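Side-chain contacts in lipase-specific foldase (Burkholderia glumae, PDB 2ES4), which assists the folding of an extracellular lipase during that enzyme's passage through the periplasm: residues Gly76-Arg81 / Gln122-Gly127; Arg171-Gly174 / Pro179-Gly182; Gln280-Ala285 / Gln313-Pro318. One frame throughout, in Å; residues are numbered along the deposited sequence.

Contact 1: Gly76-Arg81 / Gln122-Gly127; sequences GGRLAR and QAEALG
E124 carries most of the contact with the loop 76-81, reaching across from helix 120-137. Its CG stands anti to the backbone N (chi1 -158°) and the chain beyond is extended, which delivers the carboxylate to the loop at R78 and L79. Both oxygens face the amide of L79: L79 N lies 3.0 Å from E124 OE2, but that N-H is strongly bent away from the oxygen, at 129°; the straighter approach, from L79 N to E124 OE1, is longer at 3.4 Å. The single N-H is thus shared between two weak bonds. OE2 also sits against L79 CB. The second oxygen, E124 OE1, nests against the bent chain of R78, 3.0 Å from R78 CB and 3.2 Å from R78 CD, a tight fit against carbon atoms. The guanidinium places one face over E124 CD, its plane turned 47° from the carboxylate. The R78 NE to E124 OE1 separation of 3.8 Å makes a long salt bridge, held by charge alone because no N-H is aimed at the oxygen.

This loop comes before helix 84-90, and it packs against one arm of a helical hairpin: helices 101-116 and 120-137 run antiparallel through a short turn, in a chain without strands. The next residue, A125, takes up the apolar half of the contact. L79 and E124 run antiparallel to each other as side chains, and L79 lays its CD1 on the helix backbone, 3.6 Å from A125 CA and 3.9 Å from A125 CB. A125 also touches I112 of helix 101-116, while L79 rests on W176, the residue whose ring R81 meets in a cation-pi contact.

Contact 2: Arg171-Gly174 / Pro179-Gly182; sequences RTLG and PFFG
L173 pushes its branched end between F180 and F181, making the whole of this small buried contact. Its CB heads toward helix 177-198, and CG, anti to the carbonyl carbon (chi1 -61°), carries the two methyls up to the rings. CD1 does most of the touching. L173 CD1 lies 3.4 Å from F181 CE2 and 3.5 Å from F180 CD2, a close fit to both rings at once, and L173 CD1 also reaches F180 CB at 3.9 Å. L173 CD2 is the looser branch, meeting the same ring 4.1 Å from F180 CE2. The leucine crosses each phenylalanine at about a right angle. F180 CB in turn sits 3.8 Å above the F181 ring plane, toward the rim, covering part of one face next to the place where L173 CD1 touches both rings.

At G174 the chain leaves helical angles with a positive phi, 54°, and bends from helix 155-172 toward helix 177-198. Helix 120-137 and helix 84-90 pack round this corner: Y135 stacks on F181, Y132 meets F180 edge-to-face, and F180 also touches V85, while R86 NH1 hydrogen-bonds to F180 O.

Contact 3: Gln280-Ala285 / Gln313-Pro318; sequences QTRYQA and QTFTAP
F315 drives its ring at the backbone of helix 263-294, meeting it between R282 and Y283. The buried side is at the leading corner: F315 CZ lies 4.0 Å from Y283 CA and 4.1 Å from R282 O, with Y283 CD1 a little further from F315 CZ at 4.3 Å. The ring presents its edge here, while T314 CG2 sits 3.9 Å above the centre of one face of the F315 ring. Y286 adds an edge-to-face contact and W279 a tilted one.

F315 is the first residue to leave helical angles after helix 300-314, and its CG, anti to the carbonyl carbon (chi1 -58°), points the ring back into the cluster. The fold here is a C-terminal helical bundle in which helices 263-294, 300-314 and 320-328 pack together; A324 of the last helix also touches F315, and Y283 OH is hydrogen-bonded to D328 OD1.

On the solvent side the exposed R282 lies along the rim of the ring instead. It bends at chi3 and brings R282 NH1 to 3.8 Å from F315 CD1, in the ring plane. With guanidinium and ring 66° apart, this is edge packing rather than a cation-pi stack, and the charge of NH1 is met by E320 in a salt bridge. Beyond, P318 lies on the surface against the backbone of another protein chain.

How the contacts relate
Contacts 1 and 2 are neighbours in the N-terminal helical part, their centres 15 Å apart, and they touch where R81 O packs on P179 CB. Helix 120-137 serves both, receiving the loop in contact 1 and supplying tyrosines around contact 2. The centre of contact 3 lies 62 Å from that of contact 1 and 59 Å from that of contact 2, on the opposite side of the chain's centre, consistent with helical ends held apart by a long helical middle. Charge enters where exposed arginines border a contact. Contact 2 is wholly buried and purely apolar; contact 3 has a buried aromatic heart with a charged rim; contact 1, partly exposed, relies on a carboxylate facing a backbone amide and an arginine, with a leucine laid on the helix beside it.

Contact 1: Gly76-Arg81 / Gln122-Gly127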
loop_
_atom_site.group_PDB
_atom_site.type_symbol
_atom_site.label_atom_id
_atom_site.label_comp_id
_atom_site.label_asym_id
_atom_site.label_seq_id
_atom_site.Cartn_x
_atom_site.Cartn_y
_atom_site.Cartn_z
ATOM N N GLY B 76 31.791 8.648 -21.575
ATOM C CA GLY B 76 32.999 9.253 -21.037
ATOM C C GLY B 76 33.513 8.570 -19.783
ATOM O O GLY B 76 34.251 9.179 -19.010
ATOM N N GLY B 77 33.103 7.316 -19.570
ATOM C CA GLY B 77 33.511 6.553 -18.401
ATOM C C GLY B 77 33.065 7.203 -17.102
ATOM O O GLY B 77 33.514 6.822 -16.025
ATOM N N ARG B 78 32.212 8.219 -17.216
ATOM C CA ARG B 78 31.714 8.941 -16.059
ATOM C C ARG B 78 30.276 8.565 -15.769
ATOM O O ARG B 78 29.616 7.937 -16.597
ATOM C CB ARG B 78 31.824 10.449 -16.290
ATOM C CG ARG B 78 33.244 10.957 -16.506
ATOM C CD ARG B 78 33.452 12.334 -15.916
ATOM N NE ARG B 78 32.424 13.283 -16.335
ATOM C CZ ARG B 78 32.270 14.500 -15.824
ATOM N NH1 ARG B 78 33.078 14.936 -14.864
ATOM N NH2 ARG B 78 31.305 15.289 -16.275
ATOM N N LEU B 79 29.791 8.956 -14.592
ATOM C CA LEU B 79 28.420 8.670 -14.194
ATOM C C LEU B 79 27.415 9.359 -15.097
ATOM O O LEU B 79 27.508 10.570 -15.326
ATOM C CB LEU B 79 28.163 9.106 -12.754
ATOM C CG LEU B 79 28.830 8.339 -11.622
ATOM C CD1 LEU B 79 28.475 9.019 -10.333
ATOM C CD2 LEU B 79 28.356 6.893 -11.615
ATOM N N ALA B 80 26.490 8.573 -15.648
ATOM C CA ALA B 80 25.444 9.111 -16.512
ATOM C C ALA B 80 24.542 9.950 -15.625
ATOM O O ALA B 80 24.061 9.470 -14.597
ATOM C CB ALA B 80 24.652 7.991 -17.158
ATOM N N ARG B 81 24.372 11.219 -15.990
ATOM C CA ARG B 81 23.540 12.128 -15.213
ATOM C C ARG B 81 22.051 11.848 -15.327
ATOM O O ARG B 81 21.307 12.594 -15.964
ATOM C CB ARG B 81 23.866 13.586 -15.538
ATOM C CG ARG B 81 25.255 13.997 -15.107
ATOM C CD ARG B 81 25.474 15.478 -15.233
ATOM N NE ARG B 81 26.708 15.895 -14.571
ATOM C CZ ARG B 81 27.120 17.155 -14.475
ATOM N NH1 ARG B 81 26.398 18.137 -15.003
ATOM N NH2 ARG B 81 28.242 17.441 -13.829
ATOM N N GLN B 122 33.984 6.010 -9.470
ATOM C CA GLN B 122 33.956 5.847 -8.015
ATOM C C GLN B 122 34.138 7.172 -7.292
ATOM O O GLN B 122 33.349 7.507 -6.410
ATOM C CB GLN B 122 35.027 4.860 -7.557
ATOM C CG GLN B 122 35.222 4.801 -6.049
ATOM C CD GLN B 122 36.170 3.721 -5.615
ATOM O OE1 GLN B 122 37.254 3.554 -6.178
ATOM N NE2 GLN B 122 35.771 2.976 -4.593
ATOM N N ALA B 123 35.166 7.923 -7.688
ATOM C CA ALA B 123 35.448 9.225 -7.092
ATOM C C ALA B 123 34.296 10.175 -7.395
ATOM O O ALA B 123 33.870 10.940 -6.526
ATOM C CB ALA B 123 36.745 9.787 -7.634
ATOM N N GLU B 124 33.759 10.064 -8.610
ATOM C CA GLU B 124 32.637 10.889 -9.051
ATOM C C GLU B 124 31.409 10.583 -8.194
ATOM O O GLU B 124 30.744 11.501 -7.713
ATOM C CB GLU B 124 32.330 10.619 -10.518
ATOM C CG GLU B 124 31.584 11.731 -11.223
ATOM C CD GLU B 124 31.278 11.392 -12.658
ATOM O OE1 GLU B 124 32.199 10.934 -13.355
ATOM O OE2 GLU B 124 30.121 11.575 -13.088
ATOM N N ALA B 125 31.163 9.290 -7.955
ATOM C CA ALA B 125 30.039 8.837 -7.135
ATOM C C ALA B 125 30.150 9.329 -5.710
ATOM O O ALA B 125 29.174 9.824 -5.146
ATOM C CB ALA B 125 29.928 7.333 -7.171
ATOM N N LEU B 126 31.360 9.248 -5.153
ATOM C CA LEU B 126 31.615 9.722 -3.795
ATOM C C LEU B 126 31.395 11.227 -3.707
ATOM O O LEU B 126 30.976 11.740 -2.668
ATOM C CB LEU B 126 33.037 9.381 -3.357
ATOM C CG LEU B 126 33.307 7.923 -2.984
ATOM C CD1 LEU B 126 34.795 7.711 -2.770
ATOM C CD2 LEU B 126 32.529 7.554 -1.736
ATOM N N GLY B 127 31.630 11.910 -4.829
ATOM C CA GLY B 127 31.438 13.348 -4.903
ATOM C C GLY B 127 29.969 13.706 -4.789
ATOM O O GLY B 127 29.600 14.557 -3.978
#

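Contact 2: Arg171-Gly174 / Pro179-Gly182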
loop_
_atom_site.group_PDB
_atom_site.type_symbol
_atom_site.label_atom_id
_atom_site.label_comp_id
_atom_site.label_asym_id
_atom_site.label_seq_id
_atom_site.Cartn_x
_atom_site.Cartn_y
_atom_site.Cartn_z
ATOM N N ARG B 171 21.602 24.599 -5.161
ATOM C CA ARG B 171 22.772 25.043 -4.405
ATOM C C ARG B 171 23.651 23.889 -3.931
ATOM O O ARG B 171 24.880 23.983 -3.961
ATOM C CB ARG B 171 22.333 25.889 -3.222
ATOM N N THR B 172 23.015 22.796 -3.516
ATOM C CA THR B 172 23.725 21.624 -3.018
ATOM C C THR B 172 24.095 20.623 -4.103
ATOM O O THR B 172 25.258 20.254 -4.234
ATOM C CB THR B 172 22.914 20.908 -1.936
ATOM O OG1 THR B 172 21.624 20.554 -2.453
ATOM C CG2 THR B 172 22.737 21.805 -0.715
ATOM N N LEU B 173 23.105 20.193 -4.878
ATOM C CA LEU B 173 23.330 19.226 -5.946
ATOM C C LEU B 173 23.785 19.880 -7.236
ATOM O O LEU B 173 24.498 19.256 -8.024
ATOM C CB LEU B 173 22.070 18.397 -6.182
ATOM C CG LEU B 173 21.602 17.566 -4.995
ATOM C CD1 LEU B 173 20.274 16.963 -5.288
ATOM C CD2 LEU B 173 22.626 16.499 -4.718
ATOM N N GLY B 174 23.370 21.131 -7.445
ATOM C CA GLY B 174 23.752 21.869 -8.642
ATOM C C GLY B 174 23.439 21.173 -9.946
ATOM O O GLY B 174 22.275 20.985 -10.297
ATOM N N PRO B 179 18.668 15.818 -12.679
ATOM C CA PRO B 179 18.432 14.379 -12.744
ATOM C C PRO B 179 17.862 13.805 -11.451
ATOM O O PRO B 179 17.102 12.852 -11.485
ATOM C CB PRO B 179 19.821 13.839 -13.054
ATOM C CG PRO B 179 20.705 14.770 -12.416
ATOM C CD PRO B 179 20.115 16.073 -12.798
ATOM N N PHE B 180 18.172 14.448 -10.330
ATOM C CA PHE B 180 17.694 14.009 -9.027
ATOM C C PHE B 180 16.223 14.275 -8.769
ATOM O O PHE B 180 15.475 13.360 -8.426
ATOM C CB PHE B 180 18.515 14.652 -7.909
ATOM C CG PHE B 180 19.696 13.842 -7.472
ATOM C CD1 PHE B 180 20.598 13.303 -8.409
ATOM C CD2 PHE B 180 19.916 13.610 -6.105
ATOM C CE1 PHE B 180 21.706 12.538 -7.985
ATOM C CE2 PHE B 180 21.017 12.850 -5.668
ATOM C CZ PHE B 180 21.912 12.313 -6.608
ATOM N N PHE B 181 15.810 15.526 -8.953
ATOM C CA PHE B 181 14.434 15.924 -8.688
ATOM C C PHE B 181 13.647 16.438 -9.874
ATOM O O PHE B 181 12.506 16.862 -9.707
ATOM C CB PHE B 181 14.405 16.968 -7.571
ATOM C CG PHE B 181 15.064 16.514 -6.316
ATOM C CD1 PHE B 181 14.485 15.504 -5.529
ATOM C CD2 PHE B 181 16.286 17.067 -5.922
ATOM C CE1 PHE B 181 15.122 15.048 -4.356
ATOM C CE2 PHE B 181 16.927 16.621 -4.758
ATOM C CZ PHE B 181 16.350 15.609 -3.972
ATOM N N GLY B 182 14.230 16.368 -11.070
ATOM C CA GLY B 182 13.556 16.844 -12.273
ATOM C C GLY B 182 12.150 16.319 -12.447
ATOM O O GLY B 182 11.195 17.087 -12.354
#

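Contact 3: Gln280-Ala285 / Gln313-Pro318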
loop_
_atom_site.group_PDB
_atom_site.type_symbol
_atom_site.label_atom_id
_atom_site.label_comp_id
_atom_site.label_asym_id
_atom_site.label_seq_id
_atom_site.Cartn_x
_atom_site.Cartn_y
_atom_site.Cartn_z
ATOM N N GLN B 280 -20.924 -20.776 -7.744
ATOM C CA GLN B 280 -22.238 -20.295 -7.324
ATOM C C GLN B 280 -23.225 -21.441 -7.172
ATOM O O GLN B 280 -23.947 -21.500 -6.184
ATOM C CB GLN B 280 -22.784 -19.262 -8.303
ATOM C CG GLN B 280 -22.042 -17.932 -8.272
ATOM C CD GLN B 280 -22.463 -17.004 -9.397
ATOM O OE1 GLN B 280 -23.647 -16.689 -9.549
ATOM N NE2 GLN B 280 -21.494 -16.552 -10.190
ATOM N N THR B 281 -23.187 -22.391 -8.105
ATOM C CA THR B 281 -24.072 -23.551 -8.058
ATOM C C THR B 281 -23.768 -24.435 -6.848
ATOM O O THR B 281 -24.689 -24.866 -6.141
ATOM C CB THR B 281 -23.972 -24.380 -9.346
ATOM O OG1 THR B 281 -24.431 -23.594 -10.450
ATOM C CG2 THR B 281 -24.808 -25.659 -9.259
ATOM N N ARG B 282 -22.483 -24.691 -6.611
ATOM C CA ARG B 282 -22.066 -25.516 -5.481
ATOM C C ARG B 282 -22.361 -24.845 -4.147
ATOM O O ARG B 282 -22.809 -25.508 -3.208
ATOM C CB ARG B 282 -20.585 -25.872 -5.579
ATOM C CG ARG B 282 -20.255 -26.800 -6.750
ATOM C CD ARG B 282 -18.781 -27.204 -6.787
ATOM N NE ARG B 282 -17.883 -26.105 -7.157
ATOM C CZ ARG B 282 -17.061 -25.476 -6.318
ATOM N NH1 ARG B 282 -17.016 -25.816 -5.031
ATOM N NH2 ARG B 282 -16.267 -24.513 -6.769
ATOM N N TYR B 283 -22.163 -23.527 -4.077
ATOM C CA TYR B 283 -22.438 -22.793 -2.851
ATOM C C TYR B 283 -23.940 -22.793 -2.554
ATOM O O TYR B 283 -24.344 -22.949 -1.399
ATOM C CB TYR B 283 -21.907 -21.356 -2.914
ATOM C CG TYR B 283 -22.204 -20.583 -1.650
ATOM C CD1 TYR B 283 -21.525 -20.878 -0.448
ATOM C CD2 TYR B 283 -23.245 -19.630 -1.617
ATOM C CE1 TYR B 283 -21.880 -20.243 0.759
ATOM C CE2 TYR B 283 -23.604 -18.995 -0.418
ATOM C CZ TYR B 283 -22.923 -19.309 0.761
ATOM O OH TYR B 283 -23.281 -18.680 1.925
ATOM N N GLN B 284 -24.753 -22.610 -3.594
ATOM C CA GLN B 284 -26.207 -22.600 -3.437
ATOM C C GLN B 284 -26.752 -23.953 -2.977
ATOM O O GLN B 284 -27.697 -24.001 -2.185
ATOM C CB GLN B 284 -26.897 -22.162 -4.724
ATOM C CG GLN B 284 -26.683 -20.695 -5.070
ATOM N N ALA B 285 -26.137 -25.042 -3.444
ATOM C CA ALA B 285 -26.552 -26.397 -3.052
ATOM C C ALA B 285 -26.181 -26.611 -1.591
ATOM O O ALA B 285 -26.974 -27.136 -0.806
ATOM C CB ALA B 285 -25.884 -27.441 -3.922
ATOM N N GLN B 313 -16.710 -30.746 4.805
ATOM C CA GLN B 313 -16.945 -31.947 4.009
ATOM C C GLN B 313 -17.360 -31.631 2.579
ATOM O O GLN B 313 -17.064 -32.394 1.659
ATOM C CB GLN B 313 -18.012 -32.822 4.665
ATOM C CG GLN B 313 -17.683 -33.238 6.088
ATOM C CD GLN B 313 -18.821 -33.977 6.760
ATOM O OE1 GLN B 313 -19.966 -33.520 6.761
ATOM N NE2 GLN B 313 -18.508 -35.124 7.345
ATOM N N THR B 314 -18.021 -30.491 2.401
ATOM C CA THR B 314 -18.516 -30.060 1.095
ATOM C C THR B 314 -17.472 -29.359 0.220
ATOM O O THR B 314 -17.452 -29.544 -1.002
ATOM C CB THR B 314 -19.741 -29.121 1.269
ATOM O OG1 THR B 314 -20.739 -29.783 2.059
ATOM C CG2 THR B 314 -20.350 -28.742 -0.072
ATOM N N PHE B 315 -16.651 -28.521 0.841
ATOM C CA PHE B 315 -15.637 -27.756 0.128
ATOM C C PHE B 315 -14.264 -28.228 0.556
ATOM O O PHE B 315 -13.759 -27.833 1.611
ATOM C CB PHE B 315 -15.811 -26.272 0.440
ATOM C CG PHE B 315 -17.158 -25.733 0.085
ATOM C CD1 PHE B 315 -17.497 -25.485 -1.257
ATOM C CD2 PHE B 315 -18.110 -25.491 1.086
ATOM C CE1 PHE B 315 -18.777 -25.000 -1.602
ATOM C CE2 PHE B 315 -19.385 -25.008 0.756
ATOM C CZ PHE B 315 -19.721 -24.762 -0.588
ATOM N N THR B 316 -13.668 -29.092 -0.261
ATOM C CA THR B 316 -12.365 -29.652 0.054
ATOM C C THR B 316 -11.191 -29.113 -0.750
ATOM O O THR B 316 -10.037 -29.452 -0.472
ATOM C CB THR B 316 -12.400 -31.175 0.016
ATOM O OG1 THR B 316 -12.857 -31.620 -1.263
ATOM C CG2 THR B 316 -13.337 -31.713 1.106
ATOM N N ALA B 317 -11.481 -28.293 -1.762
ATOM C CA ALA B 317 -10.420 -27.644 -2.537
ATOM C C ALA B 317 -9.870 -26.622 -1.538
ATOM O O ALA B 317 -10.660 -25.947 -0.861
ATOM C CB ALA B 317 -10.989 -26.929 -3.750
ATOM N N PRO B 318 -8.533 -26.535 -1.380
ATOM C CA PRO B 318 -7.954 -25.576 -0.430
ATOM C C PRO B 318 -8.488 -24.145 -0.546
ATOM O O PRO B 318 -8.575 -23.589 -1.644
ATOM C CB PRO B 318 -6.470 -25.648 -0.745
ATOM C CG PRO B 318 -6.294 -27.088 -1.139
ATOM C CD PRO B 318 -7.464 -27.309 -2.047
#